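Local coordinates for antifreeze protein (Marinomonas primoryensis, PDB 3P4G) that binds ice through anchored clathrate waters, as a hyperactive antifreeze protein built as a calcium-dependent right-handed beta-helix, at residues D91-I96 / D110-V115; G128-D133 / G147-A152; H166-I171 / V181-T186. One frame throughout, in Å; residues are numbered along the deposited sequence. Where two conformers were deposited one is given.

Contact 1: residues D91-I96 / D110-V115; sequences DVLGKI and DVSAAV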
ATOM      1  N   ASP A  91     -12.250  18.920  -1.454  1.00 11.80           N
ATOM      2  CA  ASP A  91     -12.322  17.658  -0.720  1.00 11.00           C
ATOM      3  C   ASP A  91     -13.467  16.829  -1.293  1.00 11.08           C
ATOM      4  O   ASP A  91     -14.370  17.348  -1.945  1.00 11.71           O
ATOM      5  CB  ASP A  91     -12.606  17.922   0.772  1.00 11.31           C
ATOM      6  CG  ASP A  91     -11.482  18.698   1.454  1.00 13.15           C
ATOM      7  OD1 ASP A  91     -10.314  18.572   1.041  1.00 12.51           O
ATOM      8  OD2 ASP A  91     -11.753  19.417   2.448  1.00 17.03           O
ATOM      9  N   VAL A  92     -13.422  15.547  -0.992  1.00 10.63           N
ATOM     10  CA  VAL A  92     -14.455  14.617  -1.427  1.00 10.14           C
ATOM     11  C   VAL A  92     -15.078  14.054  -0.173  1.00 11.51           C
ATOM     12  O   VAL A  92     -14.398  13.345   0.612  1.00 12.05           O
ATOM     13  CB  VAL A  92     -13.889  13.495  -2.306  1.00 10.07           C
ATOM     14  CG1 VAL A  92     -14.970  12.437  -2.565  1.00 11.40           C
ATOM     15  CG2 VAL A  92     -13.407  14.058  -3.625  1.00 10.13           C
ATOM     16  N   LEU A  93     -16.359  14.395   0.012  1.00 11.82           N
ATOM     17  CA  LEU A  93     -17.138  13.969   1.197  1.00 12.96           C
ATOM     18  C   LEU A  93     -18.362  13.116   0.828  1.00 12.92           C
ATOM     19  O   LEU A  93     -19.131  12.710   1.713  1.00 13.61           O
ATOM     20  CB  LEU A  93     -17.609  15.161   2.021  1.00 13.68           C
ATOM     21  CG  LEU A  93     -16.502  16.118   2.463  1.00 13.59           C
ATOM     22  CD1 LEU A  93     -16.299  17.234   1.459  1.00 17.42           C
ATOM     23  CD2 LEU A  93     -16.980  16.732   3.831  1.00 16.87           C
ATOM     24  N   GLY A  94     -18.541  12.886  -0.474  1.00 12.55           N
ATOM     25  CA  GLY A  94     -19.587  11.993  -1.001  1.00 12.14           C
ATOM     26  C   GLY A  94     -18.933  10.998  -1.960  1.00 11.59           C
ATOM     27  O   GLY A  94     -17.902  11.311  -2.608  1.00 12.21           O
ATOM     28  N   LYS A  95     -19.511   9.791  -2.035  1.00 11.17           N
ATOM     29  CA  LYS A  95     -18.868   8.683  -2.728  1.00  8.83           C
ATOM     30  C   LYS A  95     -18.630   8.950  -4.219  1.00  9.77           C
ATOM     31  O   LYS A  95     -19.502   9.450  -4.901  1.00 11.26           O
ATOM     32  CB  LYS A  95     -19.702   7.399  -2.578  1.00  9.66           C
ATOM     33  CG  LYS A  95     -19.132   6.206  -3.397  1.00  7.75           C
ATOM     34  CD  LYS A  95     -19.932   4.904  -3.112  1.00  9.68           C
ATOM     35  CE  LYS A  95     -19.329   3.790  -3.954  1.00 13.28           C
ATOM     36  NZ  LYS A  95     -19.996   2.502  -3.634  1.00 16.12           N
ATOM     37  N   ILE A  96     -17.460   8.565  -4.707  1.00  9.26           N
ATOM     38  CA  ILE A  96     -17.145   8.616  -6.157  1.00  8.64           C
ATOM     39  C   ILE A  96     -17.105   7.191  -6.688  1.00 10.07           C
ATOM     40  O   ILE A  96     -16.500   6.289  -6.080  1.00  9.51           O
ATOM     41  CB  ILE A  96     -15.796   9.291  -6.426  1.00  8.46           C
ATOM     42  CG1 ILE A  96     -15.860  10.804  -6.065  1.00  8.78           C
ATOM     43  CG2 ILE A  96     -15.360   9.140  -7.936  1.00  7.75           C
ATOM     44  CD1 ILE A  96     -14.462  11.444  -6.073  1.00 13.05           C
ATOM     45  N   ASP A 110      -8.694  16.268   0.629  1.00 10.12           N
ATOM     46  CA  ASP A 110      -8.812  15.063   1.463  1.00 10.19           C
ATOM     47  C   ASP A 110     -10.048  14.319   1.027  1.00 11.56           C
ATOM     48  O   ASP A 110     -11.002  14.946   0.539  1.00 12.33           O
ATOM     49  CB  ASP A 110      -9.036  15.501   2.899  1.00 11.30           C
ATOM     50  CG  ASP A 110      -7.844  16.264   3.473  1.00 13.46           C
ATOM     51  OD1 ASP A 110      -6.699  15.827   3.317  1.00 11.44           O
ATOM     52  OD2 ASP A 110      -8.065  17.287   4.142  1.00 16.41           O
ATOM     53  N   VAL A 111     -10.028  13.009   1.211  1.00  9.87           N
ATOM     54  CA  VAL A 111     -11.138  12.187   0.808  1.00  9.86           C
ATOM     55  C   VAL A 111     -11.634  11.491   2.051  1.00 11.75           C
ATOM     56  O   VAL A 111     -10.894  10.715   2.663  1.00 11.72           O
ATOM     57  CB  VAL A 111     -10.692  11.123  -0.227  1.00  8.45           C
ATOM     58  CG1 VAL A 111     -11.865  10.015  -0.418  1.00 10.53           C
ATOM     59  CG2 VAL A 111     -10.322  11.816  -1.527  1.00  9.41           C
ATOM     60  N   SER A 112     -12.905  11.704   2.378  1.00 12.25           N
ATOM     61  CA  SER A 112     -13.523  11.119   3.574  1.00 12.78           C
ATOM     62  C   SER A 112     -14.736  10.226   3.220  1.00 14.04           C
ATOM     63  O   SER A 112     -15.497   9.831   4.104  1.00 16.26           O
ATOM     64  CB  SER A 112     -13.917  12.228   4.555  1.00 13.04           C
ATOM     65  OG  SER A 112     -14.889  13.141   3.998  1.00 12.78           O
ATOM     66  N   ALA A 113     -14.943   9.987   1.925  1.00 12.39           N
ATOM     67  CA  ALA A 113     -16.030   9.126   1.482  1.00 12.34           C
ATOM     68  C   ALA A 113     -15.435   7.994   0.670  1.00 10.90           C
ATOM     69  O   ALA A 113     -14.270   8.040   0.269  1.00 11.54           O
ATOM     70  CB  ALA A 113     -17.021   9.944   0.621  1.00 11.30           C
ATOM     71  N   ALA A 114     -16.245   6.975   0.366  1.00 10.55           N
ATOM     72  CA  ALA A 114     -15.720   5.880  -0.420  1.00  9.14           C
ATOM     73  C   ALA A 114     -15.348   6.287  -1.851  1.00  9.41           C
ATOM     74  O   ALA A 114     -15.959   7.201  -2.441  1.00  9.01           O
ATOM     75  CB  ALA A 114     -16.727   4.768  -0.461  1.00  9.14           C
ATOM     76  N   VAL A 115     -14.330   5.641  -2.408  1.00  8.46           N
ATOM     77  CA  VAL A 115     -13.963   5.878  -3.822  1.00  8.23           C
ATOM     78  C   VAL A 115     -13.823   4.505  -4.456  1.00  9.67           C
ATOM     79  O   VAL A 115     -13.088   3.658  -3.915  1.00  9.31           O
ATOM     80  CB  VAL A 115     -12.613   6.588  -3.955  1.00  9.47           C
ATOM     81  CG1 VAL A 115     -12.194   6.654  -5.432  1.00  9.66           C
ATOM     82  CG2 VAL A 115     -12.699   7.999  -3.339  1.00  9.15           C
TER
HETATM   83  O   HOH W   1     -10.279  18.636   4.688  1.00 12.36           O
HETATM   84  O   HOH W   2     -18.824  10.787   3.867  1.00 21.12           O
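D91 and D110 hold equivalent places in successive coils of the right-handed, calcium-binding beta-helix, and the carboxylate of the first receives the backbone N-H of the second. The bond from D110 N to D91 OD1 is 2.8 Å long and nearly straight (168°), although the donor comes from above the carboxylate plane, 38° out of it. The second oxygen, D91 OD2, shares a water with D110 OD2; the water donates to both, which probably eases the repulsion between D91 OD1 and D110 OD2, 4.0 Å apart. An alanine at D91 would probably leave D110 N without this acceptor and the bridging water with one carboxylate fewer. Next to this pair, V92 N donates to D110 O (2.9 Å) and V92 O accepts S112 N (2.8 Å), a single bridge with V111. Where the two segments turn, A113 points its CB toward the other coil, 3.4 Å from G94 C. Beyond it, I96 N to A114 O (3.0 Å) leads into the paired parallel strands, and K95 CG, anti to its backbone N (chi1 175°), passes 4.1 Å from A114 CB. In the second shell the same side-chain-to-backbone bond recurs: D110 OD1 accepts N129 N, and N64 OD1 accepts D91 N. The extended K95 chain ends with NZ bonded to N73 O.

Contact 2: residues G128-D133 / G147-A152; sequences GNLSGD and GDVNAA. With MG (magnesium ion), chain S.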
ATOM      1  N   GLY A 128      -4.457  14.818  -0.574  1.00  9.03           N
ATOM      2  CA  GLY A 128      -4.579  14.878   0.895  1.00 10.07           C
ATOM      3  C   GLY A 128      -4.594  13.504   1.553  1.00  9.85           C
ATOM      4  O   GLY A 128      -3.954  12.551   1.086  1.00  8.83           O
ATOM      5  N   ASN A 129      -5.330  13.419   2.670  1.00 10.48           N
ATOM      6  CA  ASN A 129      -5.494  12.142   3.377  1.00 10.37           C
ATOM      7  C   ASN A 129      -6.646  11.300   2.897  1.00 11.26           C
ATOM      8  O   ASN A 129      -7.696  11.825   2.510  1.00 11.55           O
ATOM      9  CB  ASN A 129      -5.741  12.430   4.885  1.00 11.12           C
ATOM     10  CG  ASN A 129      -4.577  13.210   5.528  1.00 16.07           C
ATOM     11  OD1 ASN A 129      -4.793  14.174   6.289  1.00 20.36           O
ATOM     12  ND2 ASN A 129      -3.370  12.810   5.223  1.00  8.27           N
ATOM     13  N   LEU A 130      -6.493   9.986   2.996  1.00  9.51           N
ATOM     14  CA  LEU A 130      -7.594   9.118   2.615  1.00 10.59           C
ATOM     15  C   LEU A 130      -8.196   8.586   3.887  1.00 11.50           C
ATOM     16  O   LEU A 130      -7.523   7.804   4.592  1.00 11.58           O
ATOM     17  CB  LEU A 130      -7.096   7.971   1.731  1.00  9.76           C
ATOM     18  CG  LEU A 130      -8.141   6.896   1.374  1.00  9.60           C
ATOM     19  CD1 LEU A 130      -9.233   7.495   0.424  1.00 12.31           C
ATOM     20  CD2 LEU A 130      -7.581   5.564   0.789  1.00 10.62           C
ATOM     21  N   SER A 131      -9.445   8.970   4.176  1.00 11.72           N
ATOM     22  CA  SER A 131     -10.151   8.467   5.375  0.50 12.52           C
ATOM     23  C   SER A 131     -11.481   7.788   5.048  1.00 13.94           C
ATOM     24  O   SER A 131     -12.221   7.427   5.964  1.00 16.91           O
ATOM     25  CB  SER A 131     -10.373   9.547   6.451  0.50 12.92           C
ATOM     26  OG  SER A 131     -11.104  10.659   5.957  0.50 10.06           O
ATOM     27  N   GLY A 132     -11.796   7.641   3.762  1.00 12.66           N
ATOM     28  CA  GLY A 132     -12.927   6.785   3.333  1.00 12.56           C
ATOM     29  C   GLY A 132     -12.290   5.557   2.703  1.00 11.69           C
ATOM     30  O   GLY A 132     -11.082   5.569   2.414  1.00 12.89           O
ATOM     31  N   ASP A 133     -13.057   4.500   2.494  1.00 10.50           N
ATOM     32  CA  ASP A 133     -12.515   3.266   1.951  1.00 10.13           C
ATOM     33  C   ASP A 133     -12.366   3.373   0.468  1.00 10.70           C
ATOM     34  O   ASP A 133     -13.314   3.704  -0.223  1.00 11.39           O
ATOM     35  CB  ASP A 133     -13.454   2.071   2.216  1.00 10.97           C
ATOM     36  CG  ASP A 133     -13.545   1.712   3.684  1.00 14.23           C
ATOM     37  OD1 ASP A 133     -12.701   2.132   4.525  1.00 13.95           O
ATOM     38  OD2 ASP A 133     -14.480   0.977   4.017  1.00 16.35           O
ATOM     39  N   GLY A 147      -1.113  12.059   1.448  1.00  8.09           N
ATOM     40  CA  GLY A 147      -1.079  12.005   2.929  1.00  9.36           C
ATOM     41  C   GLY A 147      -1.103  10.584   3.476  1.00  9.71           C
ATOM     42  O   GLY A 147      -0.318   9.712   3.076  1.00  8.42           O
ATOM     43  N   ASP A 148      -2.009  10.353   4.422  1.00  9.76           N
ATOM     44  CA  ASP A 148      -2.103   9.088   5.136  1.00  8.75           C
ATOM     45  C   ASP A 148      -3.197   8.237   4.531  1.00  9.32           C
ATOM     46  O   ASP A 148      -4.136   8.774   3.914  1.00  9.26           O
ATOM     47  CB  ASP A 148      -2.565   9.396   6.566  1.00  8.28           C
ATOM     48  CG  ASP A 148      -1.573  10.215   7.342  1.00 13.52           C
ATOM     49  OD1 ASP A 148      -0.373   9.983   7.213  1.00 14.48           O
ATOM     50  OD2 ASP A 148      -1.990  11.075   8.160  1.00 17.18           O
ATOM     51  N   VAL A 149      -3.055   6.930   4.702  1.00  8.43           N
ATOM     52  CA  VAL A 149      -4.133   5.984   4.435  1.00  8.24           C
ATOM     53  C   VAL A 149      -4.728   5.619   5.812  1.00 10.53           C
ATOM     54  O   VAL A 149      -4.101   4.905   6.614  1.00 10.82           O
ATOM     55  CB  VAL A 149      -3.635   4.745   3.697  1.00  7.13           C
ATOM     56  CG1 VAL A 149      -4.791   3.638   3.658  1.00  7.90           C
ATOM     57  CG2 VAL A 149      -3.222   5.119   2.250  1.00 10.19           C
ATOM     58  N   ASN A 150      -5.921   6.147   6.103  1.00 11.19           N
ATOM     59  CA  ASN A 150      -6.537   5.974   7.458  1.00 14.28           C
ATOM     60  C   ASN A 150      -7.631   4.913   7.501  1.00 15.61           C
ATOM     61  O   ASN A 150      -8.057   4.439   8.586  1.00 18.75           O
ATOM     62  CB  ASN A 150      -7.083   7.292   7.936  1.00 14.33           C
ATOM     63  CG  ASN A 150      -6.002   8.258   8.208  1.00 16.87           C
ATOM     64  OD1 ASN A 150      -4.928   7.865   8.646  1.00 17.13           O
ATOM     65  ND2 ASN A 150      -6.271   9.534   7.974  1.00 19.81           N
ATOM     66  N   ALA A 151      -8.073   4.510   6.331  1.00 15.99           N
ATOM     67  CA  ALA A 151      -9.176   3.594   6.217  1.00 15.56           C
ATOM     68  C   ALA A 151      -8.779   2.336   5.401  1.00 15.57           C
ATOM     69  O   ALA A 151      -7.571   2.026   5.289  1.00 13.72           O
ATOM     70  CB  ALA A 151     -10.377   4.363   5.578  1.00 17.53           C
ATOM     71  N   ALA A 152      -9.746   1.585   4.865  1.00 13.88           N
ATOM     72  CA  ALA A 152      -9.403   0.445   4.000  1.00 12.45           C
ATOM     73  C   ALA A 152      -8.909   0.901   2.639  1.00 12.56           C
ATOM     74  O   ALA A 152      -9.424   1.856   2.077  1.00 13.21           O
ATOM     75  CB  ALA A 152     -10.607  -0.527   3.787  1.00 13.07           C
TER
HETATM   76 MG    MG S 325      -1.092  12.333   9.365  1.00 13.14          MG
HETATM   77  O   HOH W   3       0.762  12.032   8.475  1.00  9.01           O
HETATM   78  O   HOH W   4      -0.476  10.717  10.501  1.00 18.29           O
HETATM   79  O   HOH W   5      -0.315  13.448  10.790  1.00 22.60           O
HETATM   80  O   HOH W   6      -2.045  13.957   8.579  1.00 10.85           O
HETATM   81  O   HOH W   7      -2.688  12.290  10.702  1.00 18.22           O
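Two consecutive coils of the beta-helix meet where G128-D133 lies against G147-A152, in the connections between one run of parallel strands and the other; the two segments run parallel, their overall directions 1° apart. L130 forms a single beta bridge with V149: L130 N donates to D148 O, and L130 O accepts N150 N at 2.8 Å in a bond almost collinear with the carbonyl. At one end the pairing continues as G147 N to G128 O (2.9 Å), a more bent bond with the donor well above the carbonyl plane. G147 lacks a side chain here, and a beta carbon on it would point at the neighbouring coil and would probably clash with G128 O. Inside, L130 CD2 comes within 4.4 Å of V149 CG1, a light apolar contact, and L130 also rests on V111 of the preceding coil. The D148 carboxylate divides its work between its oxygens. OD2 binds a magnesium ion at 2.0 Å, whose other five ligands are waters, while OD1 accepts D167 N of the next coil and one of those metal-bound waters. This second hold should fix the rotation of the carboxylate, and the metal would probably draw charge toward OD2. At the far end D133, its CG anti to the carbonyl carbon (chi1 -68°), reaches across to A152. There the backbone N of A152 meets D133 OD1 at 3.0 Å from above the carboxylate plane, 43° out of it, while A151 CB sits 3.4 Å from the same oxygen.

Contact 3: residues H166-I171 / V181-T186; sequences HDVSGI and VEVGRT. With MG (magnesium ion), chain T.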
ATOM      1  N   HIS A 166       2.642   9.705   3.295  1.00  7.59           N
ATOM      2  CA  HIS A 166       2.828   9.671   4.743  1.00 10.32           C
ATOM      3  C   HIS A 166       2.611   8.277   5.386  1.00  9.43           C
ATOM      4  O   HIS A 166       3.297   7.309   5.015  1.00  9.66           O
ATOM      5  CB  HIS A 166       2.001  10.790   5.411  1.00 11.33           C
ATOM      6  CG  HIS A 166       2.327  12.171   4.917  1.00 15.94           C
ATOM      7  ND1 HIS A 166       1.533  13.268   5.197  1.00 21.94           N
ATOM      8  CD2 HIS A 166       3.360  12.639   4.172  1.00 18.25           C
ATOM      9  CE1 HIS A 166       2.070  14.350   4.653  1.00 25.40           C
ATOM     10  NE2 HIS A 166       3.184  13.998   4.027  1.00 19.25           N
ATOM     11  N   ASP A 167       1.640   8.131   6.315  1.00  9.46           N
ATOM     12  CA  ASP A 167       1.554   6.904   7.147  1.00  8.78           C
ATOM     13  C   ASP A 167       0.439   5.979   6.666  1.00  8.70           C
ATOM     14  O   ASP A 167      -0.499   6.408   5.955  1.00  8.88           O
ATOM     15  CB  ASP A 167       1.166   7.263   8.605  1.00 10.28           C
ATOM     16  CG  ASP A 167       2.197   8.110   9.306  1.00 14.18           C
ATOM     17  OD1 ASP A 167       3.378   8.100   8.935  1.00 11.66           O
ATOM     18  OD2 ASP A 167       1.814   8.795  10.270  1.00 16.31           O
ATOM     19  N   VAL A 168       0.540   4.729   7.078  1.00  6.98           N
ATOM     20  CA  VAL A 168      -0.610   3.813   6.955  1.00  6.85           C
ATOM     21  C   VAL A 168      -1.128   3.565   8.372  1.00  8.57           C
ATOM     22  O   VAL A 168      -0.413   3.039   9.235  1.00  9.36           O
ATOM     23  CB  VAL A 168      -0.209   2.477   6.331  1.00  6.13           C
ATOM     24  CG1 VAL A 168      -1.415   1.503   6.323  1.00  6.08           C
ATOM     25  CG2 VAL A 168       0.317   2.628   4.877  1.00 10.57           C
ATOM     26  N   SER A 169      -2.395   3.913   8.591  1.00  8.46           N
ATOM     27  CA  SER A 169      -3.048   3.615   9.872  1.00  9.39           C
ATOM     28  C   SER A 169      -4.205   2.662   9.631  1.00  9.48           C
ATOM     29  O   SER A 169      -4.668   1.990  10.573  1.00 12.08           O
ATOM     30  CB  SER A 169      -3.551   4.899  10.536  1.00  9.87           C
ATOM     31  OG  SER A 169      -2.478   5.710  11.061  1.00 12.59           O
ATOM     32  N   GLY A 170      -4.702   2.590   8.398  1.00  9.96           N
ATOM     33  CA  GLY A 170      -5.738   1.627   8.036  1.00  9.57           C
ATOM     34  C   GLY A 170      -5.173   0.313   7.498  1.00 10.60           C
ATOM     35  O   GLY A 170      -4.005  -0.054   7.782  1.00 10.30           O
ATOM     36  N   ILE A 171      -6.012  -0.442   6.789  1.00  9.36           N
ATOM     37  CA  ILE A 171      -5.607  -1.743   6.266  0.70  8.34           C
ATOM     38  C   ILE A 171      -5.511  -1.673   4.735  1.00  8.57           C
ATOM     39  O   ILE A 171      -6.537  -1.461   4.050  1.00  9.12           O
ATOM     40  CB  ILE A 171      -6.609  -2.878   6.706  0.70 10.00           C
ATOM     41  CG1 ILE A 171      -6.546  -3.053   8.229  0.70 10.02           C
ATOM     42  CG2 ILE A 171      -6.193  -4.183   6.072  0.70 10.19           C
ATOM     43  CD1 ILE A 171      -7.649  -3.854   8.848  0.70 15.90           C
ATOM     44  N   VAL A 181       4.023  -1.470  -3.396  1.00  5.73           N
ATOM     45  CA  VAL A 181       3.609  -0.431  -2.412  1.00  4.22           C
ATOM     46  C   VAL A 181       4.875   0.296  -1.981  1.00  5.75           C
ATOM     47  O   VAL A 181       5.905  -0.325  -1.680  1.00  6.67           O
ATOM     48  CB  VAL A 181       2.985  -1.056  -1.159  1.00  4.24           C
ATOM     49  CG1 VAL A 181       2.556   0.029  -0.135  1.00  6.58           C
ATOM     50  CG2 VAL A 181       1.751  -1.919  -1.566  1.00  4.21           C
ATOM     51  N   GLU A 182       4.762   1.611  -1.919  1.00  5.62           N
ATOM     52  CA  GLU A 182       5.779   2.439  -1.239  1.00  6.00           C
ATOM     53  C   GLU A 182       5.075   3.332  -0.211  1.00  6.94           C
ATOM     54  O   GLU A 182       4.116   4.067  -0.546  1.00  7.75           O
ATOM     55  CB  GLU A 182       6.484   3.316  -2.272  1.00  7.36           C
ATOM     56  CG  GLU A 182       7.298   2.485  -3.331  1.00  9.85           C
ATOM     57  CD  GLU A 182       7.914   3.309  -4.446  1.00 20.44           C
ATOM     58  OE1 GLU A 182       7.539   4.485  -4.627  1.00 26.02           O
ATOM     59  OE2 GLU A 182       8.757   2.752  -5.198  1.00 21.63           O
ATOM     60  N   VAL A 183       5.520   3.235   1.031  1.00  5.52           N
ATOM     61  CA  VAL A 183       4.980   4.069   2.139  1.00  6.59           C
ATOM     62  C   VAL A 183       6.052   5.050   2.507  1.00  6.59           C
ATOM     63  O   VAL A 183       7.147   4.638   2.927  1.00  8.18           O
ATOM     64  CB  VAL A 183       4.633   3.182   3.370  1.00  7.32           C
ATOM     65  CG1 VAL A 183       4.081   4.056   4.512  1.00  7.08           C
ATOM     66  CG2 VAL A 183       3.601   2.053   3.009  1.00 10.22           C
ATOM     67  N   GLY A 184       5.763   6.359   2.417  1.00  6.39           N
ATOM     68  CA  GLY A 184       6.795   7.385   2.605  1.00  8.30           C
ATOM     69  C   GLY A 184       7.175   7.543   4.058  1.00  9.95           C
ATOM     70  O   GLY A 184       8.296   7.918   4.378  1.00 10.42           O
ATOM     71  N   ARG A 185       6.217   7.256   4.960  1.00  8.91           N
ATOM     72  CA  ARG A 185       6.503   7.313   6.365  1.00 10.45           C
ATOM     73  C   ARG A 185       6.248   5.982   7.061  1.00 10.47           C
ATOM     74  O   ARG A 185       6.851   4.992   6.656  1.00 10.54           O
ATOM     75  CB  ARG A 185       5.853   8.544   7.029  1.00 10.64           C
ATOM     76  CG  ARG A 185       6.400   9.818   6.406  1.00 16.78           C
ATOM     77  CD  ARG A 185       5.816  11.110   6.991  1.00 22.96           C
ATOM     78  NE  ARG A 185       6.346  12.217   6.185  1.00 31.84           N
ATOM     79  CZ  ARG A 185       5.989  13.493   6.302  1.00 34.69           C
ATOM     80  NH1 ARG A 185       5.104  13.862   7.216  1.00 33.81           N
ATOM     81  NH2 ARG A 185       6.530  14.401   5.486  1.00 37.12           N
ATOM     82  N   THR A 186       5.330   5.919   8.032  1.00  9.97           N
ATOM     83  CA  THR A 186       5.298   4.806   8.969  1.00 10.12           C
ATOM     84  C   THR A 186       4.023   4.007   8.866  1.00  9.86           C
ATOM     85  O   THR A 186       2.946   4.571   8.606  1.00  8.67           O
ATOM     86  CB  THR A 186       5.498   5.384  10.414  1.00 10.85           C
ATOM     87  OG1 THR A 186       6.871   5.832  10.535  1.00 11.77           O
ATOM     88  CG2 THR A 186       5.151   4.386  11.541  1.00 13.28           C
TER
HETATM   89 MG    MG T 326       3.104   9.397  11.753  1.00 23.32          MG
HETATM   90  O   HOH W   8       4.713   9.560  10.628  1.00 13.54           O
HETATM   91  O   HOH W   9       1.048   8.962  12.761  1.00 20.02           O
HETATM   92  O   HOH W  10       3.680  10.361  13.522  1.00 11.75           O
HETATM   93  O   HOH W  11       3.591   7.451  12.967  1.00 10.69           O
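V168 and V183 form the close-packed inner part of this meeting between neighbouring beta-helix coils, their side chains crossing at about a right angle with CG2 against CG2 at 3.8 Å. V183 CG1 sits 3.4 Å from H166 O, so the end of strand 180-183 is covered by the preceding coil. Hydrogen bonds continue outward: V168 N donates to T186 O (2.9 Å), and R185 N reaches H166 O from above the carbonyl plane in a bent bond (143°). A side chain accepts the next one: T186 N meets D167 OD1 at 3.1 Å on the anti side, tilted out of the carboxylate plane, the same aspartate-to-backbone link that joins D91 and D110. Toward solvent, the contact depends on one exposed side chain, R185, stacked on H166. R185 CG lies anti to its carbonyl carbon (chi1 -61°), and the chain, extended from CG to NE, runs alongside H166. The guanidinium lies flat on the imidazole, centres 3.9 Å apart and planes at 16°, with NH1 over the middle of the ring and H166 CD2 over the middle of the guanidinium. R185 touches a crystal neighbour, which may influence its pose. D167 OD2 binds a magnesium ion at 2.1 Å, with four waters as further ligands, one of which donates to OD1. The carboxylate is thus gripped by metal, water and backbone, while the stacked guanidinium would probably disfavour a protonated H166.

Overall arrangement
From the N terminus, the three contacts follow one another in series along the chain, with none nested in or crossing another. Contact 1 closes a loop from 91-96 to 110-115, contact 2 from 128-133 to 147-152, and contact 3 from 166-171 to 181-186, each return bringing the next coil onto the last. Contacts 1 and 2 touch through V111 and S131, contacts 2 and 3 through V149 and S169. Centres of contacts 1 and 3 lie about 19 Å apart, with contact 2 between them. Together they tie successive coils along one side of the solenoid, in the connections between its strands and, in contact 3, at the end of strand 180-183.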